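Local coordinates for protein endonuclease and methylase LlaGI (PDB 5FFJ) that binds DNA as a nuclease-deleted Type ISP restriction-modification enzyme, with helicase-like ATPase and methyltransferase modules that probably act in DNA translocation and methylation, at residues 926-930 with 1257-1261; 950-954 with 963-968; 1192-1196 with 1241-1245. One frame throughout, in Å; residues are numbered along the deposited sequence.

Contact 1: 926-930 with 1257-1261; sequences IDSQS and LKKDL. With nucleotides of chain B.
D927 meets K1258 and K1259 in a salt-bridge network that joins two parts of the enzyme. D927 lies in the loop between strand 915-922 and helix 932-941, in the N-6 DNA methylase region. The two lysines stand at the C-terminal end of helix 1254-1259, in the Type ISP specificity region.

The ionic contacts divide the carboxylate between the lysines. OD1 of D927 accepts from K1259 NZ at 2.7 Å, on the syn lone pair. OD2 of D927 is met by K1258 NZ at 2.9 Å, on its anti side and 29° out of the carboxylate plane. K1258 is fully extended and approaches D927 from the opposite direction, while K1259 crosses it at about a right angle. N1034 also binds OD2. Two lysines so close would be expected to keep the aspartate ionised.

A weaker polar contact lies beside the network. The Q929 side chain bends at chi2 (-59°) and sends NE2 to K1259 O at 3.3 Å, a weak hydrogen bond to a carbonyl at the helix end. Q929 OE1 rests 3.9 Å from K1259 CG.

The same loop holds the DNA backbone. Q929 N donates to OP2 of DC9 of chain B at 3.1 Å. S928 OG is near the same phosphate, but its bonding there is weak and unsettled. OP1 of DC9 of chain B is gripped twice by S930: the backbone N and the hydroxyl OG both donate to it, each at 2.7 Å.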
loop_
_atom_site.group_PDB
_atom_site.type_symbol
_atom_site.label_atom_id
_atom_site.label_comp_id
_atom_site.label_asym_id
_atom_site.label_seq_id
_atom_site.Cartn_x
_atom_site.Cartn_y
_atom_site.Cartn_z
ATOM N N ILE A 926 -4.593 22.507 10.925
ATOM C CA ILE A 926 -3.998 23.641 11.630
ATOM C C ILE A 926 -4.047 24.876 10.741
ATOM O O ILE A 926 -4.556 25.925 11.138
ATOM C CB ILE A 926 -2.538 23.363 12.047
ATOM C CG1 ILE A 926 -2.471 22.139 12.960
ATOM C CG2 ILE A 926 -1.944 24.577 12.765
ATOM C CD1 ILE A 926 -1.064 21.696 13.295
ATOM N N ASP A 927 -3.505 24.738 9.535
ATOM C CA ASP A 927 -3.593 25.778 8.519
ATOM C C ASP A 927 -4.024 25.138 7.208
ATOM O O ASP A 927 -3.238 24.474 6.532
ATOM C CB ASP A 927 -2.259 26.508 8.360
ATOM C CG ASP A 927 -2.423 27.922 7.829
ATOM O OD1 ASP A 927 -3.390 28.604 8.233
ATOM O OD2 ASP A 927 -1.581 28.354 7.013
ATOM N N SER A 928 -5.290 25.337 6.863
ATOM C CA SER A 928 -5.898 24.670 5.723
ATOM C C SER A 928 -7.093 25.472 5.235
ATOM O O SER A 928 -7.810 26.079 6.031
ATOM C CB SER A 928 -6.325 23.248 6.099
ATOM O OG SER A 928 -7.175 22.683 5.118
ATOM N N GLN A 929 -7.300 25.479 3.923
ATOM C CA GLN A 929 -8.379 26.254 3.329
ATOM C C GLN A 929 -9.742 25.782 3.821
ATOM O O GLN A 929 -10.533 26.573 4.335
ATOM C CB GLN A 929 -8.317 26.168 1.803
ATOM C CG GLN A 929 -7.052 26.757 1.205
ATOM C CD GLN A 929 -6.865 28.225 1.547
ATOM O OE1 GLN A 929 -5.878 28.607 2.172
ATOM N NE2 GLN A 929 -7.816 29.055 1.131
ATOM N N SER A 930 -10.005 24.488 3.673
ATOM C CA SER A 930 -11.328 23.937 3.952
ATOM C C SER A 930 -11.525 23.543 5.416
ATOM O O SER A 930 -12.525 22.910 5.756
ATOM C CB SER A 930 -11.583 22.723 3.055
ATOM O OG SER A 930 -10.625 21.703 3.284
ATOM N N LEU A 1257 -1.470 36.069 -0.006
ATOM C CA LEU A 1257 -1.191 35.505 -1.319
ATOM C C LEU A 1257 -1.415 33.995 -1.313
ATOM O O LEU A 1257 -1.762 33.403 -2.337
ATOM C CB LEU A 1257 0.241 35.827 -1.750
ATOM C CG LEU A 1257 0.515 37.256 -2.218
ATOM C CD1 LEU A 1257 2.004 37.436 -2.495
ATOM C CD2 LEU A 1257 -0.303 37.591 -3.456
ATOM N N LYS A 1258 -1.218 33.378 -0.152
ATOM C CA LYS A 1258 -1.452 31.947 0.005
ATOM C C LYS A 1258 -2.933 31.634 0.172
ATOM O O LYS A 1258 -3.457 30.716 -0.457
ATOM C CB LYS A 1258 -0.684 31.399 1.214
ATOM C CG LYS A 1258 -1.157 30.011 1.667
ATOM C CD LYS A 1258 -0.407 29.495 2.881
ATOM C CE LYS A 1258 -1.006 28.176 3.338
ATOM N NZ LYS A 1258 -0.292 27.607 4.505
ATOM N N LYS A 1259 -3.602 32.402 1.025
ATOM C CA LYS A 1259 -4.911 32.010 1.532
ATOM C C LYS A 1259 -6.084 32.605 0.755
ATOM O O LYS A 1259 -7.241 32.307 1.053
ATOM C CB LYS A 1259 -5.017 32.392 3.011
ATOM C CG LYS A 1259 -4.065 31.601 3.894
ATOM C CD LYS A 1259 -4.247 31.914 5.364
ATOM C CE LYS A 1259 -3.687 30.790 6.216
ATOM N NZ LYS A 1259 -3.346 31.235 7.591
ATOM N N ASP A 1260 -5.796 33.428 -0.249
ATOM C CA ASP A 1260 -6.854 33.967 -1.099
ATOM C C ASP A 1260 -6.279 34.616 -2.354
ATOM O O ASP A 1260 -5.085 34.897 -2.436
ATOM C CB ASP A 1260 -7.705 34.977 -0.318
ATOM C CG ASP A 1260 -9.016 35.311 -1.016
ATOM O OD1 ASP A 1260 -8.989 35.702 -2.203
ATOM O OD2 ASP A 1260 -10.078 35.176 -0.374
ATOM N N LEU A 1261 -7.149 34.823 -3.335
ATOM C CA LEU A 1261 -6.780 35.461 -4.594
ATOM C C LEU A 1261 -6.156 36.829 -4.332
ATOM O O LEU A 1261 -6.648 37.572 -3.483
ATOM C CB LEU A 1261 -8.016 35.596 -5.484
ATOM C CG LEU A 1261 -7.851 35.671 -7.001
ATOM C CD1 LEU A 1261 -7.115 34.459 -7.540
ATOM C CD2 LEU A 1261 -9.227 35.779 -7.641
ATOM P P DC B 9 -7.112 22.534 1.692
ATOM O OP1 DC B 9 -8.455 22.835 2.239
ATOM O OP2 DC B 9 -6.033 23.534 1.840
ATOM O "O5'" DC B 9 -6.583 21.142 2.292
ATOM C "C5'" DC B 9 -7.466 20.020 2.381
ATOM C "C4'" DC B 9 -6.851 18.774 1.756
ATOM O "O4'" DC B 9 -6.802 18.919 0.304
ATOM C "C3'" DC B 9 -5.413 18.463 2.195
ATOM O "O3'" DC B 9 -5.290 17.093 2.567
ATOM C "C2'" DC B 9 -4.584 18.799 0.958
ATOM C "C1'" DC B 9 -5.553 18.447 -0.153
ATOM N N1 DC B 9 -5.241 19.067 -1.499
ATOM C C2 DC B 9 -5.282 18.279 -2.659
ATOM O O2 DC B 9 -5.571 17.079 -2.569
ATOM N N3 DC B 9 -5.001 18.854 -3.858
ATOM C C4 DC B 9 -4.693 20.150 -3.923
ATOM N N4 DC B 9 -4.427 20.675 -5.128
ATOM C C5 DC B 9 -4.647 20.967 -2.757
ATOM C C6 DC B 9 -4.925 20.392 -1.580
#

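Contact 2: 950-954 with 963-968; sequences LRGDQ and KEGGKI. With nucleotides of chain B; nucleotides of chain C.
A classic beta bulge at L950 and R951, both facing I977, ends strand 944-951, and R951 there meets E964, at the end of helix 959-964. The guanidinium takes the carboxylate side-on with two nitrogens. R951 NE lies 2.8 Å and R951 NH2 2.6 Å from the same oxygen, E964 OE2. That oxygen sits in the guanidinium plane. Both nitrogens reach it from one face of the carboxylate, about 50° out of its plane; the two flat groups are turned 59° apart. D999 makes a second salt bridge with R951, through NH1.

The other carboxylate oxygen holds the loop. E964 OE1 accepts from D953 N at 2.9 Å on its anti lone pair. The E964 chain bends at chi2 (-67°), which folds the carboxylate back over the 951-953 backbone. With an alanine here instead of the glutamate, the R951 guanidinium would probably lose this mate and D953 N its acceptor, and the loop could shift. The D953 carboxylate itself turns to K1189.

G952 packs its CA against G966 O, and a side chain here would probably run into that carbonyl. L950 CD2 touches I968 CD1 at 3.7 Å, the two side chains crossing at about a right angle.

Toward the DNA, K967 CG lies 3.5 Å from Q954 CG. K967 NZ donates to N7 of DG12 of chain B at 3.0 Å, and to O6 of that base at a doubtfully short distance. N7 and O6 are the acceptors a guanine offers in the major groove, so the contact is consistent with base-specific reading by a lysine set on a braced loop.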
loop_
_atom_site.group_PDB
_atom_site.type_symbol
_atom_site.label_atom_id
_atom_site.label_comp_id
_atom_site.label_asym_id
_atom_site.label_seq_id
_atom_site.Cartn_x
_atom_site.Cartn_y
_atom_site.Cartn_z
ATOM N N LEU A 950 4.005 18.733 14.430
ATOM C CA LEU A 950 5.208 17.930 14.230
ATOM C C LEU A 950 5.739 18.025 12.798
ATOM O O LEU A 950 6.742 17.392 12.461
ATOM C CB LEU A 950 4.920 16.466 14.587
ATOM C CG LEU A 950 5.271 15.997 16.004
ATOM C CD1 LEU A 950 5.005 17.064 17.054
ATOM C CD2 LEU A 950 4.481 14.744 16.336
ATOM N N ARG A 951 5.065 18.816 11.965
ATOM C CA ARG A 951 5.481 19.021 10.580
ATOM C C ARG A 951 5.607 17.682 9.845
ATOM O O ARG A 951 4.804 16.773 10.063
ATOM C CB ARG A 951 6.805 19.790 10.534
ATOM C CG ARG A 951 6.806 21.082 11.344
ATOM C CD ARG A 951 5.919 22.143 10.713
ATOM N NE ARG A 951 6.372 22.499 9.370
ATOM C CZ ARG A 951 7.306 23.406 9.103
ATOM N NH1 ARG A 951 7.908 24.068 10.084
ATOM N NH2 ARG A 951 7.646 23.655 7.845
ATOM N N GLY A 952 6.603 17.567 8.972
ATOM C CA GLY A 952 6.901 16.305 8.321
ATOM C C GLY A 952 6.012 16.025 7.123
ATOM O O GLY A 952 5.685 14.870 6.844
ATOM N N ASP A 953 5.620 17.081 6.412
ATOM C CA ASP A 953 4.784 16.948 5.216
ATOM C C ASP A 953 5.660 16.800 3.978
ATOM O O ASP A 953 6.284 17.765 3.538
ATOM C CB ASP A 953 3.852 18.158 5.057
ATOM C CG ASP A 953 2.885 18.006 3.893
ATOM O OD1 ASP A 953 2.707 16.872 3.403
ATOM O OD2 ASP A 953 2.295 19.024 3.476
ATOM N N GLN A 954 5.698 15.589 3.423
ATOM C CA GLN A 954 6.552 15.289 2.279
ATOM C C GLN A 954 5.744 15.064 0.997
ATOM O O GLN A 954 6.129 14.276 0.132
ATOM C CB GLN A 954 7.432 14.073 2.595
ATOM C CG GLN A 954 8.435 14.331 3.711
ATOM C CD GLN A 954 9.319 15.534 3.435
ATOM O OE1 GLN A 954 9.541 16.375 4.309
ATOM N NE2 GLN A 954 9.828 15.624 2.211
ATOM N N LYS A 963 12.401 22.165 4.993
ATOM C CA LYS A 963 11.926 22.782 6.229
ATOM C C LYS A 963 11.032 21.828 7.018
ATOM O O LYS A 963 11.116 21.763 8.245
ATOM C CB LYS A 963 11.165 24.079 5.935
ATOM C CG LYS A 963 12.027 25.208 5.388
ATOM C CD LYS A 963 11.441 26.571 5.723
ATOM C CE LYS A 963 11.917 27.640 4.750
ATOM N NZ LYS A 963 11.249 27.524 3.422
ATOM N N GLU A 964 10.178 21.091 6.315
ATOM C CA GLU A 964 9.280 20.135 6.958
ATOM C C GLU A 964 10.076 19.082 7.721
ATOM O O GLU A 964 9.927 18.937 8.935
ATOM C CB GLU A 964 8.374 19.465 5.925
ATOM C CG GLU A 964 7.289 20.380 5.378
ATOM C CD GLU A 964 6.267 20.766 6.427
ATOM O OE1 GLU A 964 5.703 19.857 7.076
ATOM O OE2 GLU A 964 6.033 21.980 6.605
ATOM N N GLY A 965 10.918 18.350 7.002
ATOM C CA GLY A 965 11.849 17.428 7.624
ATOM C C GLY A 965 11.306 16.028 7.835
ATOM O O GLY A 965 10.538 15.514 7.021
ATOM N N GLY A 966 11.714 15.417 8.944
ATOM C CA GLY A 966 11.414 14.026 9.228
ATOM C C GLY A 966 9.939 13.678 9.264
ATOM O O GLY A 966 9.107 14.467 9.714
ATOM N N LYS A 967 9.625 12.479 8.784
ATOM C CA LYS A 967 8.268 11.947 8.820
ATOM C C LYS A 967 8.083 11.085 10.067
ATOM O O LYS A 967 8.758 10.069 10.228
ATOM C CB LYS A 967 7.981 11.132 7.556
ATOM C CG LYS A 967 8.232 11.897 6.260
ATOM C CD LYS A 967 8.108 11.006 5.033
ATOM C CE LYS A 967 9.280 10.047 4.924
ATOM N NZ LYS A 967 9.411 9.499 3.550
ATOM N N ILE A 968 7.175 11.501 10.945
ATOM C CA ILE A 968 6.976 10.844 12.239
ATOM C C ILE A 968 6.725 9.337 12.136
ATOM O O ILE A 968 7.192 8.570 12.976
ATOM C CB ILE A 968 5.793 11.480 13.004
ATOM C CG1 ILE A 968 6.159 12.895 13.462
ATOM C CG2 ILE A 968 5.392 10.614 14.202
ATOM C CD1 ILE A 968 7.158 12.943 14.603
ATOM P P DG B 12 1.020 8.126 2.520
ATOM O OP1 DG B 12 1.112 9.504 3.048
ATOM O OP2 DG B 12 0.447 7.882 1.177
ATOM O "O5'" DG B 12 2.508 7.542 2.560
ATOM C "C5'" DG B 12 2.737 6.162 2.312
ATOM C "C4'" DG B 12 2.757 5.874 0.827
ATOM O "O4'" DG B 12 3.651 6.812 0.175
ATOM C "C3'" DG B 12 3.288 4.504 0.454
ATOM O "O3'" DG B 12 2.754 4.086 -0.813
ATOM C "C2'" DG B 12 4.794 4.747 0.430
ATOM C "C1'" DG B 12 4.900 6.187 -0.085
ATOM N N9 DG B 12 5.967 6.989 0.536
ATOM C C8 DG B 12 6.465 6.892 1.818
ATOM N N7 DG B 12 7.416 7.754 2.074
ATOM C C5 DG B 12 7.555 8.469 0.891
ATOM C C6 DG B 12 8.429 9.536 0.562
ATOM O O6 DG B 12 9.284 10.080 1.276
ATOM N N1 DG B 12 8.238 9.971 -0.747
ATOM C C2 DG B 12 7.322 9.441 -1.624
ATOM N N2 DG B 12 7.276 9.988 -2.843
ATOM N N3 DG B 12 6.502 8.446 -1.328
ATOM C C4 DG B 12 6.672 8.009 -0.062
ATOM P P DC C 13 12.982 17.096 -6.350
ATOM O OP1 DC C 13 13.272 17.584 -7.719
ATOM O OP2 DC C 13 13.260 17.978 -5.198
ATOM O "O5'" DC C 13 11.443 16.668 -6.271
ATOM C "C5'" DC C 13 11.003 15.475 -6.925
ATOM C "C4'" DC C 13 9.596 15.100 -6.498
ATOM O "O4'" DC C 13 9.655 14.185 -5.360
ATOM C "C3'" DC C 13 8.731 16.270 -6.033
ATOM O "O3'" DC C 13 7.384 16.091 -6.446
ATOM C "C2'" DC C 13 8.881 16.198 -4.525
ATOM C "C1'" DC C 13 8.844 14.697 -4.323
ATOM N N1 DC C 13 9.346 14.203 -2.990
ATOM C C2 DC C 13 9.064 12.887 -2.603
ATOM O O2 DC C 13 8.425 12.158 -3.371
ATOM N N3 DC C 13 9.507 12.444 -1.399
ATOM C C4 DC C 13 10.191 13.261 -0.598
ATOM N N4 DC C 13 10.608 12.780 0.577
ATOM C C5 DC C 13 10.483 14.607 -0.969
ATOM C C6 DC C 13 10.043 15.033 -2.159
#

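Contact 3: 1192-1196 with 1241-1245; sequences FATLI and YGVLH
F1192 begins the contact with its ring, where CE2 meets L1244 CD2 at 4.1 Å. It leads into strand 1194-1197, an outer strand of a four-stranded antiparallel sheet in the specificity region. The opposing residues come from the C-terminal part of helix 1234-1243 and the residues that follow.

T1194 sends its two branches to different neighbours. OG1, anti to the backbone N (chi1 180°), lies at the edge of the Y1241 ring, 3.5 Å from CE1, and is hydrogen-bonded to N1182 O on the adjoining strand. CG2 stands over one face of the H1245 imidazole in a CH-pi contact, 4.1 Å from the ring centroid. The same methyl touches L1244 CB at 3.7 Å. L1195 turns its side chain away, and its CA passes 3.5 Å from Y1241 OH.

I1196 closes the run. Its backbone N donates to Y1241 OH at 2.9 Å, and its CB packs 3.6 Å from Y1241 CZ.

H1245 ND1 gives a nearly straight bond to Y1241 O, 2.8 Å long at 174° and in the imidazole plane. This fixes the ring's rotation and keeps its face under the T1194 methyl. The Y1241 hydroxyl is also hydrogen-bonded to H1284 on helix 1270-1285. One buried phenol thus satisfies a strand N-H and ties the sheet edge to two helices.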
loop_
_atom_site.group_PDB
_atom_site.type_symbol
_atom_site.label_atom_id
_atom_site.label_comp_id
_atom_site.label_asym_id
_atom_site.label_seq_id
_atom_site.Cartn_x
_atom_site.Cartn_y
_atom_site.Cartn_z
ATOM N N PHE A 1192 4.553 32.280 -3.276
ATOM C CA PHE A 1192 3.716 32.747 -4.372
ATOM C C PHE A 1192 4.546 33.067 -5.612
ATOM O O PHE A 1192 5.584 33.721 -5.524
ATOM C CB PHE A 1192 2.919 33.984 -3.943
ATOM C CG PHE A 1192 2.044 34.550 -5.025
ATOM C CD1 PHE A 1192 0.760 34.070 -5.218
ATOM C CD2 PHE A 1192 2.506 35.561 -5.852
ATOM C CE1 PHE A 1192 -0.046 34.587 -6.214
ATOM C CE2 PHE A 1192 1.704 36.082 -6.850
ATOM C CZ PHE A 1192 0.426 35.594 -7.031
ATOM N N ALA A 1193 4.073 32.599 -6.764
ATOM C CA ALA A 1193 4.722 32.867 -8.042
ATOM C C ALA A 1193 3.678 33.133 -9.119
ATOM O O ALA A 1193 2.502 32.803 -8.951
ATOM C CB ALA A 1193 5.609 31.700 -8.444
ATOM N N THR A 1194 4.114 33.733 -10.220
ATOM C CA THR A 1194 3.239 33.983 -11.358
ATOM C C THR A 1194 4.018 33.840 -12.660
ATOM O O THR A 1194 5.177 34.248 -12.750
ATOM C CB THR A 1194 2.598 35.388 -11.289
ATOM O OG1 THR A 1194 1.750 35.589 -12.427
ATOM C CG2 THR A 1194 3.663 36.470 -11.259
ATOM N N LEU A 1195 3.376 33.247 -13.659
ATOM C CA LEU A 1195 3.987 33.058 -14.969
ATOM C C LEU A 1195 2.941 33.238 -16.061
ATOM O O LEU A 1195 1.913 32.563 -16.065
ATOM C CB LEU A 1195 4.628 31.673 -15.071
ATOM C CG LEU A 1195 5.407 31.366 -16.352
ATOM C CD1 LEU A 1195 6.462 32.427 -16.617
ATOM C CD2 LEU A 1195 6.049 29.989 -16.257
ATOM N N ILE A 1196 3.204 34.154 -16.985
ATOM C CA ILE A 1196 2.263 34.436 -18.058
ATOM C C ILE A 1196 2.383 33.379 -19.150
ATOM O O ILE A 1196 3.477 32.886 -19.432
ATOM C CB ILE A 1196 2.493 35.843 -18.650
ATOM C CG1 ILE A 1196 1.340 36.229 -19.578
ATOM C CG2 ILE A 1196 3.828 35.910 -19.379
ATOM C CD1 ILE A 1196 1.292 37.707 -19.889
ATOM N N TYR A 1241 0.828 42.293 -13.658
ATOM C CA TYR A 1241 1.939 41.360 -13.806
ATOM C C TYR A 1241 3.213 41.929 -13.197
ATOM O O TYR A 1241 4.030 41.194 -12.644
ATOM C CB TYR A 1241 2.166 41.023 -15.281
ATOM C CG TYR A 1241 2.933 39.738 -15.496
ATOM C CD1 TYR A 1241 2.500 38.548 -14.925
ATOM C CD2 TYR A 1241 4.080 39.707 -16.278
ATOM C CE1 TYR A 1241 3.189 37.372 -15.115
ATOM C CE2 TYR A 1241 4.778 38.528 -16.476
ATOM C CZ TYR A 1241 4.326 37.366 -15.896
ATOM O OH TYR A 1241 5.021 36.199 -16.093
ATOM N N GLY A 1242 3.379 43.243 -13.300
ATOM C CA GLY A 1242 4.511 43.912 -12.688
ATOM C C GLY A 1242 4.459 43.818 -11.175
ATOM O O GLY A 1242 5.449 43.473 -10.532
ATOM N N VAL A 1243 3.295 44.118 -10.606
ATOM C CA VAL A 1243 3.126 44.131 -9.156
ATOM C C VAL A 1243 3.321 42.747 -8.536
ATOM O O VAL A 1243 3.878 42.623 -7.446
ATOM C CB VAL A 1243 1.731 44.664 -8.764
ATOM C CG1 VAL A 1243 1.464 44.456 -7.275
ATOM C CG2 VAL A 1243 1.605 46.140 -9.124
ATOM N N LEU A 1244 2.850 41.710 -9.222
ATOM C CA LEU A 1244 2.962 40.351 -8.703
ATOM C C LEU A 1244 4.414 39.884 -8.607
ATOM O O LEU A 1244 4.698 38.864 -7.980
ATOM C CB LEU A 1244 2.171 39.376 -9.576
ATOM C CG LEU A 1244 0.646 39.521 -9.617
ATOM C CD1 LEU A 1244 0.039 38.362 -10.392
ATOM C CD2 LEU A 1244 0.046 39.602 -8.220
ATOM N N HIS A 1245 5.327 40.628 -9.228
ATOM C CA HIS A 1245 6.749 40.295 -9.180
ATOM C C HIS A 1245 7.498 41.093 -8.112
ATOM O O HIS A 1245 8.652 40.793 -7.801
ATOM C CB HIS A 1245 7.396 40.532 -10.545
ATOM C CG HIS A 1245 7.211 39.400 -11.506
ATOM N ND1 HIS A 1245 6.175 39.353 -12.414
ATOM C CD2 HIS A 1245 7.932 38.269 -11.700
ATOM C CE1 HIS A 1245 6.267 38.245 -13.128
ATOM N NE2 HIS A 1245 7.324 37.569 -12.714
#

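Contact 1 closes a long loop of chain, and contacts 2 and 3 lie inside it, one after the other. Contacts 1 and 2 follow two strands of one mixed sheet, 915-922 and 944-951, with strand 977-984 between them. Their centres are 19 Å apart, and both reach chain B of the DNA. Contact 3 is inside the specificity region, its centre 19 Å from that of contact 1 and 29 Å from that of contact 2. It touches contact 1 directly, L1257 CD1 lying 3.8 Å from F1192 CG. Contact 1 joins the methylase and specificity regions. Contact 3 packs strand against helix, its nearest atom about 13 Å from the DNA.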